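Local coordinates for hydrolase, haloacid dehalogenase-like family (Porphyromonas gingivalis, PDB 2I6X), which probably acts as a hydrolase of the haloacid dehalogenase-like superfamily, with a Rossmann-like core and a helical cap, its substrate not established, at residues D96-L101 / E197-A202; L171-G176 / P201-L206; A178-A183 / T190-N195; E88-E93 / R125-G130; F108-T113 / E153-E158. All blocks are in the same frame, centred on the assembly; numbering follows the deposited sequence.

Interaction 1 (D96-L101 / E197-A202)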
# COMPACT_ATOMS: atom_id res chain seq x y z
N ASP A 96 8.55 -6.68 12.37
CA ASP A 96 9.55 -7.53 12.99
C ASP A 96 9.69 -8.87 12.25
O ASP A 96 10.81 -9.31 12.00
CB ASP A 96 9.22 -7.78 14.47
CG ASP A 96 9.66 -6.62 15.36
OD1 ASP A 96 10.44 -5.76 14.88
OD2 ASP A 96 9.25 -6.57 16.53
N TYR A 97 8.56 -9.48 11.91
CA TYR A 97 8.55 -10.76 11.22
C TYR A 97 9.18 -10.65 9.84
O TYR A 97 9.95 -11.50 9.43
CB TYR A 97 7.13 -11.32 11.11
CG TYR A 97 7.09 -12.57 10.27
CD1 TYR A 97 7.77 -13.73 10.68
CD2 TYR A 97 6.41 -12.59 9.07
CE1 TYR A 97 7.76 -14.89 9.89
CE2 TYR A 97 6.39 -13.75 8.26
CZ TYR A 97 7.07 -14.89 8.68
OH TYR A 97 7.06 -16.03 7.91
N ILE A 98 8.83 -9.59 9.13
CA ILE A 98 9.37 -9.31 7.81
C ILE A 98 10.87 -9.11 7.94
O ILE A 98 11.64 -9.59 7.14
CB ILE A 98 8.65 -8.06 7.20
CG1 ILE A 98 7.25 -8.44 6.74
CG2 ILE A 98 9.39 -7.46 6.00
CD1 ILE A 98 6.57 -7.28 6.08
N ASP A 99 11.29 -8.43 9.00
CA ASP A 99 12.70 -8.20 9.21
C ASP A 99 13.48 -9.51 9.38
O ASP A 99 14.65 -9.59 8.96
CB ASP A 99 12.92 -7.30 10.41
CG ASP A 99 14.34 -6.78 10.48
OD1 ASP A 99 15.01 -6.99 11.52
OD2 ASP A 99 14.80 -6.18 9.47
N SER A 100 12.84 -10.51 9.98
CA SER A 100 13.44 -11.84 10.13
C SER A 100 13.55 -12.59 8.81
O SER A 100 14.34 -13.52 8.69
CB SER A 100 12.67 -12.68 11.16
OG SER A 100 11.42 -13.11 10.66
N LEU A 101 12.75 -12.19 7.82
CA LEU A 101 12.72 -12.88 6.56
C LEU A 101 13.85 -12.47 5.63
O LEU A 101 14.12 -13.16 4.67
CB LEU A 101 11.38 -12.65 5.87
CG LEU A 101 10.16 -13.32 6.49
CD1 LEU A 101 8.95 -12.99 5.64
CD2 LEU A 101 10.35 -14.80 6.57
N GLU A 197 -5.99 -9.04 9.93
CA GLU A 197 -5.72 -10.44 10.28
C GLU A 197 -4.26 -10.64 10.72
O GLU A 197 -3.35 -10.07 10.11
CB GLU A 197 -6.01 -11.31 9.06
CG GLU A 197 -6.06 -12.82 9.32
CD GLU A 197 -6.17 -13.61 8.01
OE1 GLU A 197 -5.61 -14.73 7.91
OE2 GLU A 197 -6.80 -13.08 7.05
N ASN A 198 -4.01 -11.44 11.76
CA ASN A 198 -2.64 -11.89 12.03
C ASN A 198 -2.25 -13.05 11.15
O ASN A 198 -2.55 -14.20 11.48
CB ASN A 198 -2.34 -12.29 13.48
CG ASN A 198 -0.84 -12.68 13.66
OD1 ASN A 198 0.01 -12.26 12.85
ND2 ASN A 198 -0.52 -13.47 14.69
N TRP A 199 -1.54 -12.75 10.07
CA TRP A 199 -1.23 -13.77 9.07
C TRP A 199 0.13 -14.41 9.24
O TRP A 199 0.51 -15.23 8.42
CB TRP A 199 -1.34 -13.18 7.66
CG TRP A 199 -0.68 -11.83 7.47
CD1 TRP A 199 -1.32 -10.64 7.27
CD2 TRP A 199 0.73 -11.54 7.46
NE1 TRP A 199 -0.41 -9.63 7.13
CE2 TRP A 199 0.85 -10.14 7.23
CE3 TRP A 199 1.89 -12.30 7.63
CZ2 TRP A 199 2.12 -9.49 7.16
CZ3 TRP A 199 3.13 -11.67 7.56
CH2 TRP A 199 3.24 -10.27 7.34
N ILE A 200 0.87 -14.01 10.28
CA ILE A 200 2.21 -14.53 10.49
C ILE A 200 2.21 -16.06 10.52
O ILE A 200 2.96 -16.66 9.75
CB ILE A 200 2.92 -13.94 11.73
CG1 ILE A 200 3.25 -12.46 11.49
CG2 ILE A 200 4.19 -14.72 12.05
CD1 ILE A 200 3.58 -11.70 12.78
N PRO A 201 1.38 -16.70 11.39
CA PRO A 201 1.39 -18.18 11.37
C PRO A 201 1.13 -18.83 9.99
O PRO A 201 1.85 -19.75 9.59
CB PRO A 201 0.33 -18.56 12.41
CG PRO A 201 0.31 -17.38 13.38
CD PRO A 201 0.48 -16.18 12.45
N ALA A 202 0.13 -18.32 9.25
CA ALA A 202 -0.23 -18.88 7.94
C ALA A 202 0.87 -18.69 6.88
O ALA A 202 1.13 -19.59 6.07
CB ALA A 202 -1.54 -18.27 7.43
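Tyr97 on helix 92-101 and Ile200 at the start of helix 200-207 bring the two backbones nearest, with 7.4 Å between Tyr97 CA and Ile200 CA. The Tyr97 ring stands between the helices because CG lies anti to its backbone N (chi1 174°). Ile200 covers one face of it: CG2 sits 4.0 Å from the centroid of the Tyr97 ring and 12° off the normal, a CH-pi contact placed over the centre. Its other branch passes beside the base of the tyrosine, with Ile200 CD1 3.9 Å from Tyr97 CB. Leu101, one turn on, lies over the opposite face of the ring, nearer its rim, so the aromatic plane is held between two aliphatic side chains. Trp199 approaches differently. Its six-membered ring is presented edge-on, CZ3 reaching 3.7 Å from Tyr97 CD2, while CH2 lies 4.4 Å from Ile98 CG1. Asn198 OD1 caps the start of the helix by accepting from Ile200 N at 3.2 Å, the N-H standing above the amide plane of the asparagine. No hydrogen bond joins the two segments. Trp199 NE1 donates to Val15 O, while Tyr97 OH makes a weak bond to Thr204 OG1, one turn along the helix of Ile200. Large amphipathic rings suit this partly buried border: their carbon surfaces supply cohesion by dispersion and the hydrophobic effect, while their polar atoms find partners at its margins.

Interaction 2 (L171-G176 / P201-L206)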
# COMPACT_ATOMS: atom_id res chain seq x y z
N LEU A 171 5.75 -15.18 -3.61
CA LEU A 171 4.49 -15.16 -2.85
C LEU A 171 3.98 -13.72 -2.74
O LEU A 171 4.71 -12.85 -2.28
CB LEU A 171 4.69 -15.81 -1.48
CG LEU A 171 3.53 -15.78 -0.49
CD1 LEU A 171 2.32 -16.53 -1.04
CD2 LEU A 171 4.00 -16.38 0.85
N PHE A 172 2.75 -13.47 -3.19
CA PHE A 172 2.15 -12.11 -3.21
C PHE A 172 1.06 -12.01 -2.17
O PHE A 172 0.11 -12.79 -2.19
CB PHE A 172 1.60 -11.79 -4.62
CG PHE A 172 0.87 -10.44 -4.73
CD1 PHE A 172 1.58 -9.24 -4.72
CD2 PHE A 172 -0.52 -10.39 -4.89
CE1 PHE A 172 0.91 -7.97 -4.85
CE2 PHE A 172 -1.20 -9.17 -5.03
CZ PHE A 172 -0.49 -7.95 -5.00
N ILE A 173 1.22 -11.09 -1.21
CA ILE A 173 0.31 -11.00 -0.05
C ILE A 173 -0.44 -9.68 -0.12
O ILE A 173 0.14 -8.60 0.09
CB ILE A 173 1.05 -11.21 1.29
CG1 ILE A 173 1.86 -12.52 1.27
CG2 ILE A 173 0.07 -11.16 2.52
CD1 ILE A 173 2.92 -12.65 2.39
N ASP A 174 -1.72 -9.76 -0.48
CA ASP A 174 -2.54 -8.56 -0.72
C ASP A 174 -3.98 -8.86 -0.32
O ASP A 174 -4.46 -9.93 -0.60
CB ASP A 174 -2.46 -8.12 -2.19
CG ASP A 174 -2.91 -6.67 -2.44
OD1 ASP A 174 -3.91 -6.21 -1.86
OD2 ASP A 174 -2.28 -5.95 -3.26
N ASP A 175 -4.63 -7.90 0.34
CA ASP A 175 -5.99 -8.06 0.84
C ASP A 175 -7.00 -7.65 -0.21
O ASP A 175 -8.21 -7.79 0.00
CB ASP A 175 -6.18 -7.18 2.12
CG ASP A 175 -5.93 -5.66 1.85
OD1 ASP A 175 -4.90 -5.28 1.20
OD2 ASP A 175 -6.76 -4.85 2.32
N GLY A 176 -6.51 -7.12 -1.32
CA GLY A 176 -7.33 -6.70 -2.45
C GLY A 176 -7.62 -7.83 -3.41
O GLY A 176 -6.73 -8.27 -4.16
N PRO A 201 1.38 -16.70 11.39
CA PRO A 201 1.39 -18.18 11.37
C PRO A 201 1.13 -18.83 9.99
O PRO A 201 1.85 -19.75 9.59
CB PRO A 201 0.33 -18.56 12.41
CG PRO A 201 0.31 -17.38 13.38
CD PRO A 201 0.48 -16.18 12.45
N ALA A 202 0.13 -18.32 9.25
CA ALA A 202 -0.23 -18.88 7.94
C ALA A 202 0.87 -18.69 6.88
O ALA A 202 1.13 -19.59 6.07
CB ALA A 202 -1.54 -18.27 7.43
N ILE A 203 1.48 -17.51 6.88
CA ILE A 203 2.59 -17.24 5.96
C ILE A 203 3.84 -18.10 6.33
O ILE A 203 4.46 -18.70 5.44
CB ILE A 203 2.88 -15.72 5.86
CG1 ILE A 203 1.68 -14.95 5.28
CG2 ILE A 203 4.17 -15.43 5.08
CD1 ILE A 203 1.04 -15.51 4.00
N THR A 204 4.17 -18.18 7.62
CA THR A 204 5.27 -19.02 8.14
C THR A 204 5.11 -20.46 7.64
O THR A 204 6.11 -21.16 7.41
CB THR A 204 5.31 -19.02 9.70
OG1 THR A 204 5.21 -17.68 10.19
CG2 THR A 204 6.60 -19.65 10.25
N ARG A 205 3.85 -20.88 7.50
CA ARG A 205 3.46 -22.18 6.97
C ARG A 205 3.73 -22.29 5.48
O ARG A 205 4.32 -23.26 5.03
CB ARG A 205 1.97 -22.44 7.21
CG ARG A 205 1.64 -23.58 8.15
CD ARG A 205 1.07 -24.77 7.36
NE ARG A 205 0.35 -25.75 8.21
CZ ARG A 205 -0.95 -25.69 8.49
NH1 ARG A 205 -1.51 -26.62 9.25
NH2 ARG A 205 -1.71 -24.71 8.00
N LEU A 206 3.28 -21.30 4.72
CA LEU A 206 3.46 -21.32 3.27
C LEU A 206 4.93 -21.42 2.91
O LEU A 206 5.29 -22.14 1.98
CB LEU A 206 2.84 -20.08 2.60
CG LEU A 206 1.32 -19.93 2.52
CD1 LEU A 206 0.96 -18.69 1.71
CD2 LEU A 206 0.61 -21.16 1.93
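Strand 171-173 and the helical segment 201-206 run nearly antiparallel, at 168°, their axes 11.3 Å apart, with Leu171 and Ile173 facing Leu206 and Ile203; branched aliphatic side chains fill that spacing. Ile173 and Ile203 reach toward each other tip to tip, their CD1 atoms 3.8 Å apart. Ile173 CG1 is anti to the carbonyl carbon and the chain continues extended (chi2 165°), carrying CD1 out to the helix. Leu171 and Leu206 instead cross at about a right angle: Leu206 CD1 meets both methyls of Leu171, CD1 at 3.8 Å and CD2 at 3.9 Å. A looser touch, 4.3 Å from Leu171 CD2 to Ile203 CG2, links the two pairs. Residues two apart on the strand thus meet residues three apart on the helix, which is how one face of a strand matches one stripe of a helix. Beyond the strand, Asp174 OD1 accepts from Gly176 N in an Asx turn, probably at the acidic fourth motif, as in other HAD-family proteins. Strand 170-173 lies between strands 7-10 and 189-191 in the parallel sheet; helix 200-207 covers this face, also resting on Tyr191, while Phe172 points to the other face and meets Phe156 edge-to-face.

Interaction 3 (A178-A183 / T190-N195)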
# COMPACT_ATOMS: atom_id res chain seq x y z
N ALA A 178 -9.06 -7.93 -6.34
CA ALA A 178 -8.67 -7.64 -7.74
C ALA A 178 -7.16 -7.69 -7.93
O ALA A 178 -6.69 -8.14 -8.94
CB ALA A 178 -9.24 -6.27 -8.22
N ASN A 179 -6.41 -7.24 -6.94
CA ASN A 179 -4.95 -7.32 -6.95
C ASN A 179 -4.45 -8.78 -6.97
O ASN A 179 -3.59 -9.14 -7.78
CB ASN A 179 -4.39 -6.56 -5.73
CG ASN A 179 -4.72 -5.05 -5.74
OD1 ASN A 179 -5.15 -4.49 -6.75
ND2 ASN A 179 -4.48 -4.39 -4.60
N VAL A 180 -5.01 -9.60 -6.07
CA VAL A 180 -4.79 -11.05 -6.06
C VAL A 180 -5.13 -11.75 -7.37
O VAL A 180 -4.33 -12.54 -7.90
CB VAL A 180 -5.56 -11.71 -4.87
CG1 VAL A 180 -5.64 -13.21 -5.02
CG2 VAL A 180 -4.92 -11.33 -3.57
N ALA A 181 -6.31 -11.47 -7.91
CA ALA A 181 -6.70 -12.02 -9.22
C ALA A 181 -5.67 -11.70 -10.33
O ALA A 181 -5.35 -12.55 -11.15
CB ALA A 181 -8.10 -11.52 -9.63
N THR A 182 -5.13 -10.49 -10.34
CA THR A 182 -4.12 -10.13 -11.34
C THR A 182 -2.81 -10.88 -11.10
O THR A 182 -2.17 -11.31 -12.07
CB THR A 182 -3.87 -8.59 -11.40
OG1 THR A 182 -5.06 -7.94 -11.84
CG2 THR A 182 -2.74 -8.24 -12.36
N ALA A 183 -2.41 -11.03 -9.84
CA ALA A 183 -1.17 -11.78 -9.54
C ALA A 183 -1.30 -13.27 -9.89
O ALA A 183 -0.34 -13.88 -10.42
CB ALA A 183 -0.74 -11.59 -8.12
N THR A 190 -0.30 -16.59 -4.31
CA THR A 190 -0.98 -15.49 -3.64
C THR A 190 -1.48 -15.92 -2.27
O THR A 190 -1.68 -17.11 -2.00
CB THR A 190 -2.17 -14.87 -4.46
OG1 THR A 190 -3.17 -15.86 -4.69
CG2 THR A 190 -1.70 -14.26 -5.80
N TYR A 191 -1.62 -14.93 -1.40
CA TYR A 191 -2.37 -15.10 -0.15
C TYR A 191 -3.18 -13.83 0.10
O TYR A 191 -2.65 -12.75 -0.07
CB TYR A 191 -1.46 -15.43 1.03
CG TYR A 191 -2.26 -15.71 2.28
CD1 TYR A 191 -2.78 -16.98 2.53
CD2 TYR A 191 -2.52 -14.69 3.20
CE1 TYR A 191 -3.53 -17.22 3.66
CE2 TYR A 191 -3.26 -14.92 4.33
CZ TYR A 191 -3.77 -16.19 4.56
OH TYR A 191 -4.51 -16.44 5.69
N CYS A 192 -4.46 -13.96 0.45
CA CYS A 192 -5.36 -12.82 0.61
C CYS A 192 -5.81 -12.71 2.06
O CYS A 192 -6.80 -13.31 2.46
CB CYS A 192 -6.58 -12.90 -0.32
SG CYS A 192 -7.51 -11.32 -0.48
N PRO A 193 -5.06 -11.94 2.86
CA PRO A 193 -5.46 -11.75 4.25
C PRO A 193 -6.62 -10.77 4.33
O PRO A 193 -6.87 -10.01 3.39
CB PRO A 193 -4.21 -11.14 4.90
CG PRO A 193 -3.50 -10.42 3.77
CD PRO A 193 -3.85 -11.17 2.50
N ASP A 194 -7.34 -10.81 5.44
CA ASP A 194 -8.22 -9.71 5.80
C ASP A 194 -7.44 -8.50 6.33
O ASP A 194 -6.37 -8.63 6.94
CB ASP A 194 -9.27 -10.15 6.85
CG ASP A 194 -10.34 -11.06 6.26
OD1 ASP A 194 -10.67 -10.93 5.04
OD2 ASP A 194 -10.87 -11.90 7.02
N ASN A 195 -8.00 -7.32 6.10
CA ASN A 195 -7.61 -6.13 6.81
C ASN A 195 -7.67 -6.41 8.34
O ASN A 195 -8.76 -6.64 8.89
CB ASN A 195 -8.52 -4.96 6.41
CG ASN A 195 -8.19 -3.69 7.16
OD1 ASN A 195 -7.03 -3.33 7.27
ND2 ASN A 195 -9.21 -3.03 7.73
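Val180 spreads its two methyls over strand 189-191 and the residues just beyond it, each branch taking a different partner. The Val180 and Thr190 side chains cross at a slant, Val180 CG1, set anti to the backbone N (chi1 166°), lying 3.6 Å from Thr190 OG1 and 3.9 Å from Thr190 CB. CG2 points along the chain to Cys192, where it is 4.0 Å from both CB and SG. One turn further along the helix, Ala183 CB meets Thr190 CG2 at 3.7 Å, and the same threonine methyl comes 3.8 Å from the backbone O of Val180. Both branches of Thr190 thus meet the helix: CG2 packs on Ala183, and OG1 hydrogen-bonds Glu184 OE2 of the same helix. The beta-branched shape of threonine is well suited to a strand. The backbones come closest at Val180, its CA 6.3 Å from Thr190 CA, whereas Ala183 offers only a methyl to Thr190 CG2. Tyr191 points its side chain the other way, as expected for the next residue in a strand. The contact has no hydrogen bond of its own and lies at the surface, Cys192 being exposed. It joins helix 177-185 to the second strand of a beta-alpha-beta unit made of strand 170-173, this helix and strand 189-191. That last strand is an outer one of the parallel sheet, and helix 153-163 lies beside Thr182 and Ala183.

Interaction 4 (E88-E93 / R125-G130)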
# COMPACT_ATOMS: atom_id res chain seq x y z
N GLU A 88 -5.06 2.74 11.15
CA GLU A 88 -5.55 2.38 12.47
C GLU A 88 -4.51 1.65 13.30
O GLU A 88 -4.44 1.84 14.51
CB GLU A 88 -6.86 1.57 12.35
CG GLU A 88 -7.72 1.49 13.63
CD GLU A 88 -7.52 0.18 14.36
OE1 GLU A 88 -7.85 0.07 15.57
OE2 GLU A 88 -7.02 -0.78 13.70
N GLU A 89 -3.69 0.81 12.67
CA GLU A 89 -2.54 0.21 13.32
C GLU A 89 -1.39 -0.12 12.38
O GLU A 89 -1.55 -0.90 11.43
CB GLU A 89 -2.88 -1.05 14.13
CG GLU A 89 -1.59 -1.69 14.67
CD GLU A 89 -1.78 -2.88 15.61
OE1 GLU A 89 -2.60 -3.78 15.31
OE2 GLU A 89 -1.06 -2.92 16.64
N ILE A 90 -0.22 0.43 12.67
CA ILE A 90 1.00 0.04 12.01
C ILE A 90 1.58 -1.15 12.79
O ILE A 90 2.09 -0.99 13.91
CB ILE A 90 1.95 1.25 11.90
CG1 ILE A 90 1.23 2.40 11.14
CG2 ILE A 90 3.26 0.85 11.24
CD1 ILE A 90 1.81 3.81 11.31
N SER A 91 1.45 -2.34 12.21
CA SER A 91 1.82 -3.59 12.90
C SER A 91 3.32 -3.74 13.13
O SER A 91 4.06 -4.17 12.25
CB SER A 91 1.29 -4.82 12.16
OG SER A 91 1.35 -5.95 13.03
N ALA A 92 3.76 -3.35 14.32
CA ALA A 92 5.13 -3.57 14.74
C ALA A 92 5.55 -5.05 14.59
O ALA A 92 6.65 -5.32 14.09
CB ALA A 92 5.33 -3.10 16.21
N GLU A 93 4.70 -5.99 15.01
CA GLU A 93 5.05 -7.40 14.96
C GLU A 93 5.21 -7.96 13.54
O GLU A 93 6.10 -8.77 13.31
CB GLU A 93 4.17 -8.28 15.86
CG GLU A 93 2.82 -8.75 15.33
CD GLU A 93 2.09 -9.66 16.35
OE1 GLU A 93 2.50 -10.85 16.52
OE2 GLU A 93 1.13 -9.18 17.02
N ARG A 125 9.10 8.52 12.28
CA ARG A 125 7.90 8.44 13.11
C ARG A 125 6.98 7.31 12.66
O ARG A 125 5.87 7.15 13.18
CB ARG A 125 7.15 9.77 13.04
CG ARG A 125 8.03 10.93 13.38
CD ARG A 125 8.84 10.64 14.67
NE ARG A 125 9.50 11.86 15.14
CZ ARG A 125 10.17 11.96 16.28
NH1 ARG A 125 10.71 13.12 16.60
NH2 ARG A 125 10.29 10.91 17.10
N PHE A 126 7.42 6.55 11.67
CA PHE A 126 6.57 5.50 11.13
C PHE A 126 6.43 4.34 12.13
O PHE A 126 5.33 3.87 12.35
CB PHE A 126 7.09 5.06 9.77
CG PHE A 126 6.29 3.96 9.13
CD1 PHE A 126 4.93 4.11 8.91
CD2 PHE A 126 6.91 2.79 8.71
CE1 PHE A 126 4.21 3.11 8.31
CE2 PHE A 126 6.21 1.79 8.12
CZ PHE A 126 4.86 1.93 7.91
N LEU A 127 7.54 3.94 12.75
CA LEU A 127 7.59 2.79 13.66
C LEU A 127 8.34 3.12 14.93
O LEU A 127 9.27 3.95 14.91
CB LEU A 127 8.29 1.60 13.00
CG LEU A 127 7.50 0.76 12.00
CD1 LEU A 127 8.43 0.07 11.04
CD2 LEU A 127 6.64 -0.27 12.72
N PRO A 128 7.98 2.45 16.05
CA PRO A 128 8.65 2.77 17.31
C PRO A 128 10.15 2.66 17.18
O PRO A 128 10.89 3.36 17.87
CB PRO A 128 8.11 1.71 18.27
CG PRO A 128 6.77 1.38 17.73
CD PRO A 128 6.99 1.37 16.23
N SER A 129 10.60 1.81 16.26
CA SER A 129 12.01 1.55 16.09
C SER A 129 12.73 2.69 15.38
O SER A 129 13.95 2.76 15.43
CB SER A 129 12.22 0.23 15.35
OG SER A 129 11.68 0.27 14.04
N GLY A 130 11.97 3.57 14.72
CA GLY A 130 12.54 4.63 13.88
C GLY A 130 13.01 4.12 12.53
O GLY A 130 13.79 4.77 11.82
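Ile90 ends strand 87-90, one arm of the two-stranded antiparallel sheet by which the chain returns from the helical insertion to the core, and it packs there on Phe126 in the loop after helix 115-121. Its CG2 lies over a face of the Phe126 ring in a CH-pi contact, 4.1 Å from the centroid and 26° off the normal, closest to CE1 at 3.8 Å. A fully extended first torsion (chi1 180°) swings the phenylalanine ring out to that position. Ile90 CD1 follows the backbone side of the same residue, 3.7 Å from Phe126 O. Leu127 extends the apolar surface: its CD2 touches Ile90 CG2 at 3.9 Å and lies against the backbone of Ala92, 4.2 Å from Ala92 CA, at the first turn of helix 92-101, for which Ser91 is the N-cap. Phe95 of this helix also meets Phe126, the ring planes being nearly perpendicular. From Leu127 the chain reverses in a type I turn closed by Gly130, whose positive phi favours glycine. Glu88 and Glu89 face His18 in a classic beta bulge, and paired strands of this kind, flanking an inserted helical cap, are consistent with the flap region of HAD-family proteins.

Interaction 5 (F108-T113 / E153-E158)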
# COMPACT_ATOMS: atom_id res chain seq x y z
N PHE A 108 9.78 -7.48 -1.14
CA PHE A 108 9.32 -6.34 -1.92
C PHE A 108 7.99 -5.83 -1.38
O PHE A 108 7.23 -6.58 -0.80
CB PHE A 108 9.21 -6.74 -3.38
CG PHE A 108 10.50 -7.29 -3.94
CD1 PHE A 108 11.49 -6.43 -4.41
CD2 PHE A 108 10.72 -8.67 -3.94
CE1 PHE A 108 12.69 -6.94 -4.89
CE2 PHE A 108 11.91 -9.18 -4.44
CZ PHE A 108 12.90 -8.32 -4.91
N LEU A 109 7.75 -4.54 -1.55
CA LEU A 109 6.45 -3.96 -1.29
C LEU A 109 5.80 -3.55 -2.63
O LEU A 109 6.44 -2.89 -3.46
CB LEU A 109 6.55 -2.77 -0.33
CG LEU A 109 5.22 -2.20 0.21
CD1 LEU A 109 4.74 -2.94 1.46
CD2 LEU A 109 5.35 -0.67 0.49
N LEU A 110 4.55 -3.95 -2.84
CA LEU A 110 3.82 -3.44 -4.00
C LEU A 110 2.52 -2.83 -3.47
O LEU A 110 1.61 -3.54 -3.04
CB LEU A 110 3.57 -4.50 -5.09
CG LEU A 110 2.70 -4.04 -6.26
CD1 LEU A 110 3.42 -2.94 -7.01
CD2 LEU A 110 2.28 -5.19 -7.24
N SER A 111 2.44 -1.51 -3.56
CA SER A 111 1.42 -0.78 -2.86
C SER A 111 0.77 0.32 -3.68
O SER A 111 1.47 1.11 -4.31
CB SER A 111 2.03 -0.22 -1.57
OG SER A 111 1.17 0.70 -0.98
N ASN A 112 -0.56 0.36 -3.69
CA ASN A 112 -1.29 1.57 -4.11
C ASN A 112 -1.31 2.53 -2.93
O ASN A 112 -1.91 2.24 -1.90
CB ASN A 112 -2.72 1.31 -4.56
CG ASN A 112 -2.79 0.72 -5.93
OD1 ASN A 112 -1.79 0.59 -6.64
ND2 ASN A 112 -3.99 0.34 -6.32
N THR A 113 -0.69 3.69 -3.12
CA THR A 113 -0.52 4.60 -2.02
C THR A 113 -0.35 6.02 -2.54
O THR A 113 -0.23 6.25 -3.74
CB THR A 113 0.66 4.12 -1.10
OG1 THR A 113 0.56 4.74 0.19
CG2 THR A 113 2.04 4.42 -1.71
N GLU A 153 -1.97 -4.88 -14.93
CA GLU A 153 -0.78 -5.71 -15.13
C GLU A 153 0.49 -4.89 -15.30
O GLU A 153 1.55 -5.32 -14.86
CB GLU A 153 -0.97 -6.67 -16.33
CG GLU A 153 -1.98 -7.76 -16.03
CD GLU A 153 -2.24 -8.71 -17.16
OE1 GLU A 153 -1.53 -8.67 -18.20
OE2 GLU A 153 -3.16 -9.54 -17.00
N ASP A 154 0.40 -3.70 -15.89
CA ASP A 154 1.61 -2.91 -16.10
C ASP A 154 2.45 -2.71 -14.83
O ASP A 154 3.67 -2.80 -14.89
CB ASP A 154 1.42 -1.61 -16.92
CG ASP A 154 0.41 -0.61 -16.32
OD1 ASP A 154 -0.04 0.24 -17.13
OD2 ASP A 154 0.08 -0.63 -15.11
N ILE A 155 1.81 -2.51 -13.68
CA ILE A 155 2.57 -2.27 -12.46
C ILE A 155 3.28 -3.57 -11.99
O ILE A 155 4.45 -3.53 -11.59
CB ILE A 155 1.73 -1.59 -11.32
CG1 ILE A 155 2.68 -0.90 -10.30
CG2 ILE A 155 0.69 -2.60 -10.68
CD1 ILE A 155 2.03 -0.18 -9.09
N PHE A 156 2.60 -4.70 -12.08
CA PHE A 156 3.25 -6.01 -11.88
C PHE A 156 4.43 -6.24 -12.83
O PHE A 156 5.49 -6.76 -12.40
CB PHE A 156 2.24 -7.14 -12.03
CG PHE A 156 1.21 -7.18 -10.90
CD1 PHE A 156 1.41 -8.01 -9.80
CD2 PHE A 156 0.07 -6.39 -10.95
CE1 PHE A 156 0.46 -8.06 -8.75
CE2 PHE A 156 -0.90 -6.41 -9.90
CZ PHE A 156 -0.70 -7.25 -8.80
N LEU A 157 4.26 -5.87 -14.10
CA LEU A 157 5.28 -6.13 -15.09
C LEU A 157 6.54 -5.25 -14.90
O LEU A 157 7.66 -5.74 -15.07
CB LEU A 157 4.71 -6.03 -16.52
CG LEU A 157 3.55 -6.99 -16.89
CD1 LEU A 157 3.15 -6.79 -18.33
CD2 LEU A 157 3.93 -8.43 -16.73
N GLU A 158 6.35 -3.98 -14.54
CA GLU A 158 7.47 -3.11 -14.20
C GLU A 158 8.28 -3.72 -13.04
O GLU A 158 9.50 -3.84 -13.14
CB GLU A 158 6.99 -1.69 -13.88
CG GLU A 158 8.14 -0.69 -13.79
CD GLU A 158 7.70 0.77 -13.58
OE1 GLU A 158 6.63 1.13 -14.08
OE2 GLU A 158 8.44 1.57 -12.94
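Leu110 carries the tight part of this contact, its two methyls dividing between neighbouring residues of helix 153-163. CD1 meets Ile155 where the two side chains cross at a slant, 3.7 Å from Ile155 CD1 and 3.9 Å from Ile155 CG1. CD2 rests over a face of the Phe156 ring, offset toward the rim near CE1; it is 3.9 Å from the ring centroid and 17° off the normal, a CH-pi contact. With chi1 near 175° the leucine branch leaves the strand pointing at the helix, and its fork can serve both partners. Ile155 stretches to meet it with an extended chain (chi2 -180°). All three residues are buried, and Phe156 is also covered by Ala183 of helix 177-185.

The packing slackens just beyond the C-terminal end of the strand. There Asn112 OD1 stays 4.6 Å from Ile155 CD1, and the amide turns to a polar neighbour, ND2 donating to Lys150 O. Among the remaining helix residues Leu157 is exposed, and Glu153 and Asp154 are partly so. Glu158 forms a salt bridge with Lys148. Within these segments Leu110 is the strand residue that reaches the helix, while Ser111 points away. With no hydrogen bond between the segments, the contact is apolar and its cohesion comes from dispersion and the exclusion of water; polar chemistry runs close beside it, where Lys150 NZ binds the neighbouring backbone through Leu110 O.

In the fold
Following the chain, segment 88-93 leaves the helical cap and, in interaction 4, closes a loop with 125-130. Before that loop closes, 96-101 opens interaction 1, which ends only at 197-202, so the two cross and share helix 92-101. Strand 106-111 opens interaction 5, closed by helix 153-163; it also crosses interaction 4 and lies wholly within the span of interaction 1. Interaction 2 begins at 171-176 and ends on the helix that interaction 1 uses, with interaction 3 enclosed between its segments. Helices 92-101 and 200-207 are thereby joined beside one face of the sheet, while interactions 5 and 3 secure helices 153-163 and 177-185, which touch through Phe156, Thr182 and Ala183.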